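Local coordinates for endonuclease V (Streptomyces avermitilis, PDB 3GOC), which probably repairs deaminated DNA by magnesium-dependent cleavage of the second phosphodiester bond 3' to a deoxyinosine, leaving the lesion in the nicked strand, at residues Trp10-Glu14 against Ser81-Val85; Ala48-Arg53 against Leu224-Thr228; Asp54-Ala60 against Ala74-Val80. Residues are numbered along the deposited sequence.

Contact 1 of 3, residues Trp10-Glu14 against Ser81-Val85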
ATOM      1  N   TRP A  10      33.205  12.050 -15.415  1.00  6.98           N
ATOM      2  CA  TRP A  10      31.881  11.590 -15.843  1.00  7.43           C
ATOM      3  C   TRP A  10      31.934  11.167 -17.310  1.00  7.03           C
ATOM      4  O   TRP A  10      32.679  11.750 -18.099  1.00  9.93           O
ATOM      5  CB  TRP A  10      30.868  12.730 -15.674  1.00  7.63           C
ATOM      6  CG  TRP A  10      29.439  12.296 -15.640  1.00  7.79           C
ATOM      7  CD1 TRP A  10      28.477  12.557 -16.573  1.00  7.73           C
ATOM      8  CD2 TRP A  10      28.794  11.573 -14.588  1.00  8.44           C
ATOM      9  NE1 TRP A  10      27.265  12.042 -16.162  1.00  9.11           N
ATOM     10  CE2 TRP A  10      27.432  11.431 -14.946  1.00  8.81           C
ATOM     11  CE3 TRP A  10      29.233  11.021 -13.374  1.00  8.27           C
ATOM     12  CZ2 TRP A  10      26.507  10.778 -14.135  1.00 10.03           C
ATOM     13  CZ3 TRP A  10      28.308  10.365 -12.563  1.00 11.49           C
ATOM     14  CH2 TRP A  10      26.960  10.249 -12.952  1.00 12.04           C
ATOM     15  N   PRO A  11      31.159  10.139 -17.695  1.00  9.73           N
ATOM     16  CA  PRO A  11      31.152   9.678 -19.085  1.00 10.75           C
ATOM     17  C   PRO A  11      30.944  10.819 -20.080  1.00 10.01           C
ATOM     18  O   PRO A  11      30.101  11.693 -19.870  1.00 11.88           O
ATOM     19  CB  PRO A  11      29.986   8.696 -19.114  1.00  8.98           C
ATOM     20  CG  PRO A  11      30.032   8.093 -17.763  1.00  8.40           C
ATOM     21  CD  PRO A  11      30.277   9.300 -16.864  1.00  7.87           C
ATOM     22  N   ALA A  12      31.707  10.796 -21.167  1.00 11.37           N
ATOM     23  CA  ALA A  12      31.599  11.821 -22.191  1.00 14.72           C
ATOM     24  C   ALA A  12      31.196  11.219 -23.539  1.00 16.65           C
ATOM     25  O   ALA A  12      30.948  11.951 -24.495  1.00 19.10           O
ATOM     26  CB  ALA A  12      32.920  12.567 -22.321  1.00 15.06           C
ATOM     27  N   THR A  13      31.135   9.892 -23.614  1.00 10.47           N
ATOM     28  CA  THR A  13      30.747   9.208 -24.846  1.00 12.39           C
ATOM     29  C   THR A  13      29.691   8.149 -24.534  1.00  9.95           C
ATOM     30  O   THR A  13      29.559   7.712 -23.390  1.00  9.96           O
ATOM     31  CB  THR A  13      31.944   8.498 -25.516  1.00 11.60           C
ATOM     32  OG1 THR A  13      32.309   7.342 -24.751  1.00 12.75           O
ATOM     33  CG2 THR A  13      33.140   9.437 -25.611  1.00 14.61           C
ATOM     34  N   GLU A  14      28.934   7.734 -25.546  1.00 11.23           N
ATOM     35  CA  GLU A  14      27.907   6.724 -25.325  1.00 11.48           C
ATOM     36  C   GLU A  14      28.528   5.388 -24.935  1.00 11.30           C
ATOM     37  O   GLU A  14      27.962   4.647 -24.129  1.00  8.72           O
ATOM     38  CB  GLU A  14      27.042   6.541 -26.573  1.00  9.64           C
ATOM     39  CG  GLU A  14      26.368   7.817 -27.055  1.00 14.18           C
ATOM     40  CD  GLU A  14      25.397   7.572 -28.193  1.00 17.04           C
ATOM     41  OE1 GLU A  14      25.126   8.525 -28.955  1.00 22.28           O
ATOM     42  OE2 GLU A  14      24.892   6.436 -28.318  1.00 17.93           O
ATOM     43  N   SER A  81      24.733  17.035 -17.335  1.00  9.06           N
ATOM     44  CA  SER A  81      25.976  16.279 -17.449  1.00  5.99           C
ATOM     45  C   SER A  81      26.176  15.274 -18.577  1.00  8.21           C
ATOM     46  O   SER A  81      27.151  14.521 -18.565  1.00  9.52           O
ATOM     47  CB  SER A  81      26.248  15.588 -16.113  1.00  9.11           C
ATOM     48  OG  SER A  81      25.088  14.921 -15.654  1.00  9.14           O
ATOM     49  N   PHE A  82      25.278  15.262 -19.552  1.00  5.64           N
ATOM     50  CA  PHE A  82      25.412  14.344 -20.672  1.00  8.46           C
ATOM     51  C   PHE A  82      24.487  14.797 -21.792  1.00  8.73           C
ATOM     52  O   PHE A  82      23.444  15.397 -21.541  1.00  9.40           O
ATOM     53  CB  PHE A  82      25.023  12.919 -20.245  1.00  8.35           C
ATOM     54  CG  PHE A  82      25.624  11.840 -21.104  1.00  9.19           C
ATOM     55  CD1 PHE A  82      26.976  11.525 -21.001  1.00  7.61           C
ATOM     56  CD2 PHE A  82      24.843  11.151 -22.030  1.00  7.62           C
ATOM     57  CE1 PHE A  82      27.541  10.545 -21.806  1.00  9.53           C
ATOM     58  CE2 PHE A  82      25.399  10.169 -22.841  1.00  9.28           C
ATOM     59  CZ  PHE A  82      26.753   9.864 -22.729  1.00 10.27           C
ATOM     60  N   PRO A  83      24.869  14.543 -23.049  1.00  9.80           N
ATOM     61  CA  PRO A  83      24.011  14.940 -24.168  1.00 12.67           C
ATOM     62  C   PRO A  83      22.727  14.105 -24.134  1.00 10.58           C
ATOM     63  O   PRO A  83      22.646  13.111 -23.410  1.00 11.97           O
ATOM     64  CB  PRO A  83      24.874  14.637 -25.393  1.00 11.53           C
ATOM     65  CG  PRO A  83      25.765  13.533 -24.926  1.00 20.98           C
ATOM     66  CD  PRO A  83      26.137  13.969 -23.531  1.00 11.21           C
ATOM     67  N   TYR A  84      21.733  14.499 -24.922  1.00  8.91           N
ATOM     68  CA  TYR A  84      20.477  13.769 -24.942  1.00  8.08           C
ATOM     69  C   TYR A  84      20.610  12.523 -25.800  1.00 12.13           C
ATOM     70  O   TYR A  84      20.772  12.610 -27.017  1.00  9.68           O
ATOM     71  CB  TYR A  84      19.350  14.655 -25.478  1.00  9.43           C
ATOM     72  CG  TYR A  84      17.992  13.999 -25.412  1.00 10.79           C
ATOM     73  CD1 TYR A  84      17.561  13.124 -26.412  1.00  9.50           C
ATOM     74  CD2 TYR A  84      17.146  14.232 -24.331  1.00 11.81           C
ATOM     75  CE1 TYR A  84      16.317  12.500 -26.331  1.00 12.56           C
ATOM     76  CE2 TYR A  84      15.907  13.614 -24.240  1.00 12.06           C
ATOM     77  CZ  TYR A  84      15.497  12.750 -25.239  1.00 10.06           C
ATOM     78  OH  TYR A  84      14.274  12.132 -25.137  1.00 18.42           O
ATOM     79  N   VAL A  85      20.568  11.364 -25.151  1.00  8.88           N
ATOM     80  CA  VAL A  85      20.672  10.083 -25.840  1.00  8.47           C
ATOM     81  C   VAL A  85      19.724   9.094 -25.178  1.00 11.31           C
ATOM     82  O   VAL A  85      19.926   8.709 -24.027  1.00  8.39           O
ATOM     83  CB  VAL A  85      22.103   9.506 -25.765  1.00  8.55           C
ATOM     84  CG1 VAL A  85      22.179   8.202 -26.558  1.00 12.85           C
ATOM     85  CG2 VAL A  85      23.107  10.514 -26.304  1.00 10.01           C
TER
HETATM   86  O   HOH W   1      29.561  14.331 -19.825  1.00 20.43           O
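Two irregular segments, Trp-10 to Glu-14 and Ser-81 to Val-85, run almost alongside each other, their end-to-end directions differing by 11°. They stay well separated: Trp-10 CA is 7.7 Å from Ser-81 CA, Ala-12 CA 6.9 Å from Phe-82 CA, and Glu-14 CA 8.0 Å from Val-85 CA. At that spacing side chains must fill the gap, and no direct hydrogen bond joins the two backbones. Phe-82 contributes the largest single share, 81 of the 310 Å² buried. Its CA-CB bond points sideways, but with chi1 in the t well (-157°) the ring extends to the facing loop and the loop curves around its rim. Pro-11 O lies 3.3 Å from Phe-82 CD1 and Thr-13 O 3.6 Å from Phe-82 CZ, both near the ring plane, so the carbonyls face the ring edge; Pro-11 CB adds an apolar contact at 4.1 Å to Phe-82 CE1. Trp-10, also t at chi1, brings its indole edge to the Ser-81 carbonyl, with CD1 3.1 Å from Ser-81 O. Its NE1 is hydrogen-bonded to Phe-91 O, an acceptor shared with Ser-81 OG. One water bridges the backbones, donating to Pro-11 O and Ser-81 O at 2.7 Å each. At the far end Glu-14 CD lies 3.7 Å from Val-85 CG1. Thr-13, p at chi1, turns OG1 to Glu-16 N as an N-cap of helix 14-24. The contact thus packs the lead-in to that helix against the loop that follows strand 70-79 and carries Tyr-84, predicted to interact with target DNA; Phe-82 touches Ala-17 of helix 14-24, while Trp-10 rests on Ile-94 and Pro-95 of helix 94-102.

Contact 2 of 3, residues Ala48-Arg53 against Leu224-Thr228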
ATOM      1  N   ALA A  48      13.467  18.893 -13.507  1.00  6.55           N
ATOM      2  CA  ALA A  48      12.909  19.796 -14.501  1.00  5.67           C
ATOM      3  C   ALA A  48      14.093  20.354 -15.280  1.00  7.97           C
ATOM      4  O   ALA A  48      15.050  20.853 -14.692  1.00  7.74           O
ATOM      5  CB  ALA A  48      12.140  20.931 -13.816  1.00  7.69           C
ATOM      6  N   TYR A  49      14.035  20.246 -16.601  1.00  6.68           N
ATOM      7  CA  TYR A  49      15.101  20.748 -17.461  1.00  6.56           C
ATOM      8  C   TYR A  49      14.742  22.111 -18.019  1.00  8.25           C
ATOM      9  O   TYR A  49      13.602  22.344 -18.419  1.00 10.05           O
ATOM     10  CB  TYR A  49      15.341  19.799 -18.639  1.00  9.72           C
ATOM     11  CG  TYR A  49      16.013  18.504 -18.270  1.00  5.68           C
ATOM     12  CD1 TYR A  49      15.270  17.403 -17.844  1.00  4.64           C
ATOM     13  CD2 TYR A  49      17.399  18.383 -18.328  1.00  8.21           C
ATOM     14  CE1 TYR A  49      15.895  16.214 -17.480  1.00  7.58           C
ATOM     15  CE2 TYR A  49      18.033  17.201 -17.970  1.00 10.31           C
ATOM     16  CZ  TYR A  49      17.279  16.123 -17.546  1.00  9.57           C
ATOM     17  OH  TYR A  49      17.908  14.955 -17.190  1.00 11.99           O
ATOM     18  N   ASP A  50      15.712  23.013 -18.047  1.00  6.89           N
ATOM     19  CA  ASP A  50      15.460  24.329 -18.598  1.00  6.09           C
ATOM     20  C   ASP A  50      15.657  24.254 -20.110  1.00  7.93           C
ATOM     21  O   ASP A  50      16.552  23.561 -20.589  1.00 11.36           O
ATOM     22  CB  ASP A  50      16.417  25.354 -18.004  1.00 10.68           C
ATOM     23  CG  ASP A  50      15.950  26.775 -18.238  1.00 22.36           C
ATOM     24  OD1 ASP A  50      16.436  27.427 -19.181  1.00 12.96           O
ATOM     25  OD2 ASP A  50      15.069  27.231 -17.481  1.00 33.20           O
ATOM     26  N   ASP A  51      14.826  24.968 -20.862  1.00  6.52           N
ATOM     27  CA  ASP A  51      14.938  24.951 -22.318  1.00 10.79           C
ATOM     28  C   ASP A  51      15.885  25.995 -22.874  1.00  9.54           C
ATOM     29  O   ASP A  51      16.307  25.889 -24.021  1.00 13.28           O
ATOM     30  CB  ASP A  51      13.570  25.156 -22.975  1.00 11.29           C
ATOM     31  CG  ASP A  51      12.614  24.020 -22.703  1.00 13.64           C
ATOM     32  OD1 ASP A  51      13.069  22.864 -22.621  1.00 16.54           O
ATOM     33  OD2 ASP A  51      11.400  24.286 -22.595  1.00 19.84           O
ATOM     34  N   GLU A  52      16.220  27.001 -22.073  1.00  7.58           N
ATOM     35  CA  GLU A  52      17.089  28.077 -22.537  1.00  9.74           C
ATOM     36  C   GLU A  52      18.550  27.924 -22.166  1.00 11.72           C
ATOM     37  O   GLU A  52      19.425  28.402 -22.881  1.00 15.60           O
ATOM     38  CB  GLU A  52      16.563  29.416 -22.026  1.00  7.28           C
ATOM     39  CG  GLU A  52      15.230  29.824 -22.640  1.00  9.59           C
ATOM     40  CD  GLU A  52      15.303  29.974 -24.149  1.00  8.55           C
ATOM     41  OE1 GLU A  52      16.248  30.641 -24.623  1.00  9.25           O
ATOM     42  OE2 GLU A  52      14.410  29.437 -24.845  1.00  7.81           O
ATOM     43  N   ARG A  53      18.816  27.280 -21.037  1.00 13.22           N
ATOM     44  CA  ARG A  53      20.192  27.050 -20.619  1.00 16.88           C
ATOM     45  C   ARG A  53      20.371  25.581 -20.262  1.00 15.39           C
ATOM     46  O   ARG A  53      19.409  24.903 -19.903  1.00 17.63           O
ATOM     47  CB  ARG A  53      20.567  27.968 -19.450  1.00 19.36           C
ATOM     48  CG  ARG A  53      19.581  28.025 -18.311  1.00 27.01           C
ATOM     49  CD  ARG A  53      19.511  29.457 -17.785  1.00 36.57           C
ATOM     50  NE  ARG A  53      19.050  29.531 -16.402  1.00 39.51           N
ATOM     51  CZ  ARG A  53      19.815  29.275 -15.345  1.00 38.56           C
ATOM     52  NH1 ARG A  53      21.085  28.928 -15.511  1.00 40.41           N
ATOM     53  NH2 ARG A  53      19.313  29.369 -14.123  1.00 39.85           N
ATOM     54  N   LEU A 224      13.143  25.613 -10.544  1.00  6.77           N
ATOM     55  CA  LEU A 224      13.717  25.932 -11.853  1.00  6.35           C
ATOM     56  C   LEU A 224      13.335  27.360 -12.241  1.00  7.87           C
ATOM     57  O   LEU A 224      14.159  28.116 -12.765  1.00  8.77           O
ATOM     58  CB  LEU A 224      13.224  24.949 -12.923  1.00  6.36           C
ATOM     59  CG  LEU A 224      13.608  25.286 -14.371  1.00  7.78           C
ATOM     60  CD1 LEU A 224      15.121  25.408 -14.513  1.00 10.47           C
ATOM     61  CD2 LEU A 224      13.071  24.212 -15.297  1.00 11.17           C
ATOM     62  N   LYS A 225      12.080  27.721 -11.984  1.00  7.59           N
ATOM     63  CA  LYS A 225      11.586  29.064 -12.279  1.00  7.84           C
ATOM     64  C   LYS A 225      12.415  30.079 -11.490  1.00 11.80           C
ATOM     65  O   LYS A 225      12.834  31.108 -12.020  1.00 11.83           O
ATOM     66  CB  LYS A 225      10.113  29.179 -11.872  1.00 11.40           C
ATOM     67  CG  LYS A 225       9.523  30.581 -11.999  1.00 21.68           C
ATOM     68  CD  LYS A 225       8.219  30.703 -11.212  1.00 28.05           C
ATOM     69  CE  LYS A 225       8.470  30.555  -9.710  1.00 31.46           C
ATOM     70  NZ  LYS A 225       7.225  30.680  -8.907  1.00 32.24           N
ATOM     71  N   GLU A 226      12.648  29.777 -10.216  1.00 10.30           N
ATOM     72  CA  GLU A 226      13.424  30.659  -9.350  1.00  9.20           C
ATOM     73  C   GLU A 226      14.880  30.775  -9.800  1.00 11.64           C
ATOM     74  O   GLU A 226      15.473  31.855  -9.748  1.00 12.24           O
ATOM     75  CB  GLU A 226      13.343  30.153  -7.904  1.00 10.40           C
ATOM     76  CG  GLU A 226      11.939  30.274  -7.322  1.00  9.89           C
ATOM     77  CD  GLU A 226      11.738  29.502  -6.026  1.00 12.18           C
ATOM     78  OE1 GLU A 226      10.662  29.662  -5.415  1.00 13.51           O
ATOM     79  OE2 GLU A 226      12.635  28.734  -5.623  1.00 14.50           O
ATOM     80  N   ALA A 227      15.449  29.665 -10.253  1.00 11.26           N
ATOM     81  CA  ALA A 227      16.837  29.656 -10.703  1.00 11.40           C
ATOM     82  C   ALA A 227      17.037  30.496 -11.960  1.00 14.13           C
ATOM     83  O   ALA A 227      18.074  31.145 -12.124  1.00 13.48           O
ATOM     84  CB  ALA A 227      17.289  28.221 -10.961  1.00 10.81           C
ATOM     85  N   THR A 228      16.045  30.492 -12.841  1.00 13.21           N
ATOM     86  CA  THR A 228      16.148  31.236 -14.089  1.00 15.60           C
ATOM     87  C   THR A 228      15.748  32.695 -13.944  1.00 19.58           C
ATOM     88  O   THR A 228      15.996  33.502 -14.839  1.00 21.13           O
ATOM     89  CB  THR A 228      15.300  30.576 -15.192  1.00 20.07           C
ATOM     90  OG1 THR A 228      13.924  30.553 -14.798  1.00 25.65           O
ATOM     91  CG2 THR A 228      15.767  29.153 -15.424  1.00 25.76           C
TER
HETATM   92  O   HOH W   2      12.805  28.465 -16.551  1.00 22.89           O
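A carboxylate oxygen pressed against a methyl group is the oddest feature here: Asp-50 OD2 lies only 2.9 Å from Thr-228 CG2, and 3.5 Å from Leu-224 CD1. The polar needs of this acid are met from other directions. A water donates to Asp-50 OD2 at 2.7 Å and lies 2.9 Å from Thr-228 OG1, hydrogen-bonded to both, so it links turn and helix. Asp-50 OD1 instead folds back on its own chain, accepting from Glu-52 N at 2.9 Å and Arg-53 N at 3.0 Å; the first bond makes an Asx turn and the second, to the N three residues on, an Asx motif, just after the strand ends at Tyr-49. Leu-224 CD2 packs on Ala-48 CB at 3.7 Å, the apolar part of the contact, and also lies 3.7 Å from the carbonyl Tyr-49 O. Arg-53 reaches toward Ala-227 and Thr-228: its NH2 stands 2.9 Å from Ala-227 O, and NE is 3.4 Å from Thr-228 CG2, which lies near the guanidinium plane. The interface buries 280 Å² and lies at the surface. Strand 41-49 also carries the magnesium ligand Asp-46; the side chain of Ala-48 is about 6 Å from a bound magnesium ion. Leu-224, on helix 211-228, also touches Val-57 of the adjacent strand 55-64, so the helix packs across two neighbouring strands, while the CA-CB bond of Tyr-49 points away from the helix and its side chain touches Val-56 and Val-80.

Contact 3 of 3, residues Asp54-Ala60 against Ala74-Val80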
ATOM      1  N   ASP A  54      21.603  25.093 -20.377  1.00 18.37           N
ATOM      2  CA  ASP A  54      21.914  23.691 -20.110  1.00 18.00           C
ATOM      3  C   ASP A  54      21.928  23.382 -18.619  1.00 15.30           C
ATOM      4  O   ASP A  54      22.940  22.937 -18.075  1.00 15.19           O
ATOM      5  CB  ASP A  54      23.274  23.337 -20.726  1.00 21.83           C
ATOM      6  CG  ASP A  54      23.328  21.912 -21.248  1.00 26.64           C
ATOM      7  OD1 ASP A  54      24.436  21.440 -21.584  1.00 38.60           O
ATOM      8  OD2 ASP A  54      22.263  21.265 -21.335  1.00 27.70           O
ATOM      9  N   VAL A  55      20.795  23.608 -17.966  1.00 12.11           N
ATOM     10  CA  VAL A  55      20.685  23.363 -16.537  1.00 12.67           C
ATOM     11  C   VAL A  55      19.512  22.443 -16.211  1.00 10.17           C
ATOM     12  O   VAL A  55      18.513  22.409 -16.931  1.00  8.18           O
ATOM     13  CB  VAL A  55      20.520  24.700 -15.772  1.00 16.35           C
ATOM     14  CG1 VAL A  55      20.388  24.441 -14.285  1.00 25.02           C
ATOM     15  CG2 VAL A  55      21.718  25.600 -16.048  1.00 18.17           C
ATOM     16  N   VAL A  56      19.655  21.678 -15.133  1.00  6.67           N
ATOM     17  CA  VAL A  56      18.610  20.776 -14.683  1.00  5.08           C
ATOM     18  C   VAL A  56      18.432  20.997 -13.186  1.00  6.00           C
ATOM     19  O   VAL A  56      19.401  21.228 -12.464  1.00  8.01           O
ATOM     20  CB  VAL A  56      18.960  19.282 -14.997  1.00  8.09           C
ATOM     21  CG1 VAL A  56      20.294  18.898 -14.372  1.00  8.96           C
ATOM     22  CG2 VAL A  56      17.839  18.371 -14.508  1.00  8.46           C
ATOM     23  N   VAL A  57      17.185  20.974 -12.734  1.00  5.31           N
ATOM     24  CA  VAL A  57      16.888  21.178 -11.323  1.00  6.91           C
ATOM     25  C   VAL A  57      16.218  19.941 -10.762  1.00  8.81           C
ATOM     26  O   VAL A  57      15.239  19.446 -11.321  1.00  8.36           O
ATOM     27  CB  VAL A  57      15.960  22.395 -11.118  1.00  8.11           C
ATOM     28  CG1 VAL A  57      15.508  22.465  -9.664  1.00 11.86           C
ATOM     29  CG2 VAL A  57      16.701  23.675 -11.494  1.00 11.20           C
ATOM     30  N   ALA A  58      16.759  19.435  -9.661  1.00  6.36           N
ATOM     31  CA  ALA A  58      16.212  18.249  -9.025  1.00  7.36           C
ATOM     32  C   ALA A  58      15.565  18.596  -7.701  1.00  4.71           C
ATOM     33  O   ALA A  58      15.979  19.537  -7.022  1.00  7.39           O
ATOM     34  CB  ALA A  58      17.309  17.228  -8.800  1.00  6.46           C
ATOM     35  N   ALA A  59      14.531  17.842  -7.352  1.00  5.62           N
ATOM     36  CA  ALA A  59      13.846  18.042  -6.088  1.00  5.29           C
ATOM     37  C   ALA A  59      13.664  16.700  -5.405  1.00  5.96           C
ATOM     38  O   ALA A  59      13.468  15.675  -6.056  1.00  6.97           O
ATOM     39  CB  ALA A  59      12.482  18.697  -6.307  1.00  6.31           C
ATOM     40  N   ALA A  60      13.760  16.715  -4.083  1.00  5.33           N
ATOM     41  CA  ALA A  60      13.551  15.518  -3.287  1.00  5.35           C
ATOM     42  C   ALA A  60      12.573  15.942  -2.203  1.00  4.83           C
ATOM     43  O   ALA A  60      12.808  16.921  -1.495  1.00  7.57           O
ATOM     44  CB  ALA A  60      14.859  15.048  -2.666  1.00  6.95           C
ATOM     45  N   ALA A  74      14.140  19.365  -0.462  1.00  6.98           N
ATOM     46  CA  ALA A  74      15.374  20.018  -0.875  1.00  7.32           C
ATOM     47  C   ALA A  74      15.468  20.015  -2.390  1.00  7.47           C
ATOM     48  O   ALA A  74      14.890  19.155  -3.048  1.00  8.13           O
ATOM     49  CB  ALA A  74      16.577  19.293  -0.278  1.00 10.51           C
ATOM     50  N   THR A  75      16.178  20.990  -2.942  1.00  9.09           N
ATOM     51  CA  THR A  75      16.369  21.060  -4.382  1.00  5.30           C
ATOM     52  C   THR A  75      17.832  21.359  -4.665  1.00  6.61           C
ATOM     53  O   THR A  75      18.585  21.765  -3.776  1.00  9.25           O
ATOM     54  CB  THR A  75      15.507  22.169  -5.039  1.00  5.54           C
ATOM     55  OG1 THR A  75      15.844  23.441  -4.471  1.00  8.83           O
ATOM     56  CG2 THR A  75      14.031  21.892  -4.841  1.00  8.47           C
ATOM     57  N   ALA A  76      18.231  21.143  -5.910  1.00  7.04           N
ATOM     58  CA  ALA A  76      19.597  21.409  -6.333  1.00  6.69           C
ATOM     59  C   ALA A  76      19.562  21.811  -7.799  1.00  5.55           C
ATOM     60  O   ALA A  76      18.711  21.348  -8.558  1.00  7.08           O
ATOM     61  CB  ALA A  76      20.459  20.168  -6.151  1.00  7.38           C
ATOM     62  N   VAL A  77      20.479  22.689  -8.182  1.00  6.16           N
ATOM     63  CA  VAL A  77      20.578  23.156  -9.556  1.00  8.54           C
ATOM     64  C   VAL A  77      21.886  22.613 -10.105  1.00  9.54           C
ATOM     65  O   VAL A  77      22.920  22.720  -9.448  1.00  9.80           O
ATOM     66  CB  VAL A  77      20.607  24.693  -9.620  1.00  7.27           C
ATOM     67  CG1 VAL A  77      20.795  25.144 -11.053  1.00 14.79           C
ATOM     68  CG2 VAL A  77      19.311  25.260  -9.050  1.00 14.31           C
ATOM     69  N   GLY A  78      21.852  22.018 -11.292  1.00  6.62           N
ATOM     70  CA  GLY A  78      23.079  21.476 -11.844  1.00  7.64           C
ATOM     71  C   GLY A  78      23.259  21.662 -13.337  1.00  5.71           C
ATOM     72  O   GLY A  78      22.319  21.998 -14.054  1.00  9.00           O
ATOM     73  N   GLU A  79      24.489  21.463 -13.795  1.00  7.35           N
ATOM     74  CA  GLU A  79      24.800  21.550 -15.213  1.00  7.54           C
ATOM     75  C   GLU A  79      24.398  20.203 -15.808  1.00  6.21           C
ATOM     76  O   GLU A  79      24.722  19.157 -15.244  1.00  9.54           O
ATOM     77  CB  GLU A  79      26.302  21.757 -15.418  1.00 11.78           C
ATOM     78  CG  GLU A  79      26.823  23.122 -14.999  1.00 15.85           C
ATOM     79  CD  GLU A  79      28.338  23.198 -15.065  1.00 23.85           C
ATOM     80  OE1 GLU A  79      28.919  22.582 -15.984  1.00 28.97           O
ATOM     81  OE2 GLU A  79      28.947  23.883 -14.214  1.00 33.35           O
ATOM     82  N   VAL A  80      23.678  20.220 -16.928  1.00  7.21           N
ATOM     83  CA  VAL A  80      23.293  18.967 -17.565  1.00  6.88           C
ATOM     84  C   VAL A  80      24.606  18.250 -17.858  1.00  8.72           C
ATOM     85  O   VAL A  80      25.489  18.783 -18.535  1.00 10.21           O
ATOM     86  CB  VAL A  80      22.484  19.226 -18.843  1.00  6.95           C
ATOM     87  CG1 VAL A  80      22.249  17.920 -19.590  1.00  5.82           C
ATOM     88  CG2 VAL A  80      21.155  19.865 -18.469  1.00  9.13           C
TER
HETATM   89  O   HOH W   3      26.361  21.227 -19.482  1.00 25.33           O
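Six backbone hydrogen bonds tie strand 55-60 to strand 74-79, whose directions lie 155° apart with axes 4.7 Å at closest approach, and a seventh joins the residues just beyond them. Three hydrogen-bonded pairs are reciprocal: Val-56 N to Gly-78 O is 2.9 Å and Gly-78 N to Val-56 O 2.8 Å; Ala-58 N to Ala-76 O is 2.9 Å and Ala-76 N to Ala-58 O 3.0 Å; Ala-60 N to Ala-74 O is 2.9 Å and Ala-74 N to Ala-60 O 3.0 Å. The seventh, Val-80 N to Asp-54 O, is 3.0 Å and nearly straight at 176°; there a water donates to Asp-54 OD1 and Val-80 O. Among the alternate residues, Val-57 bonds to Ala-48 and Ala-59 to Asp-46 in strand 41-49, and Val-77 and Glu-79 to Val-4. Val-57, Ala-59 and Thr-75 meet helix 211-228, and Val-56, Ala-58 and Ala-76 helix 94-102. This is the antiparallel beta hairpin that, with strand 41-49, opens the RNase H-like fold of endonuclease V.

In the fold
Along the chain, contact 3 is nested within the loops closed by contacts 1 and 2, whose own segments alternate. Contacts 2 and 3 have centres 9 Å apart and share one mixed sheet: strand 41-49 lies beside strand 55-64, joined by Ala-48 N to Val-57 O at 2.9 Å and Asp-50 N to Val-55 O at 3.1 Å, both probable hydrogen bonds. Contact 1, its centre 17 Å from that of contact 3 and 20 Å from that of contact 2, takes up the chain directly where Val-80 leaves the hairpin. The three therefore link the N-terminal lead-in, the first three sheet strands and the C-terminal helix, placing the loop that carries Tyr-84, predicted to interact with target DNA, on the same framework as the magnesium ligand Asp-46.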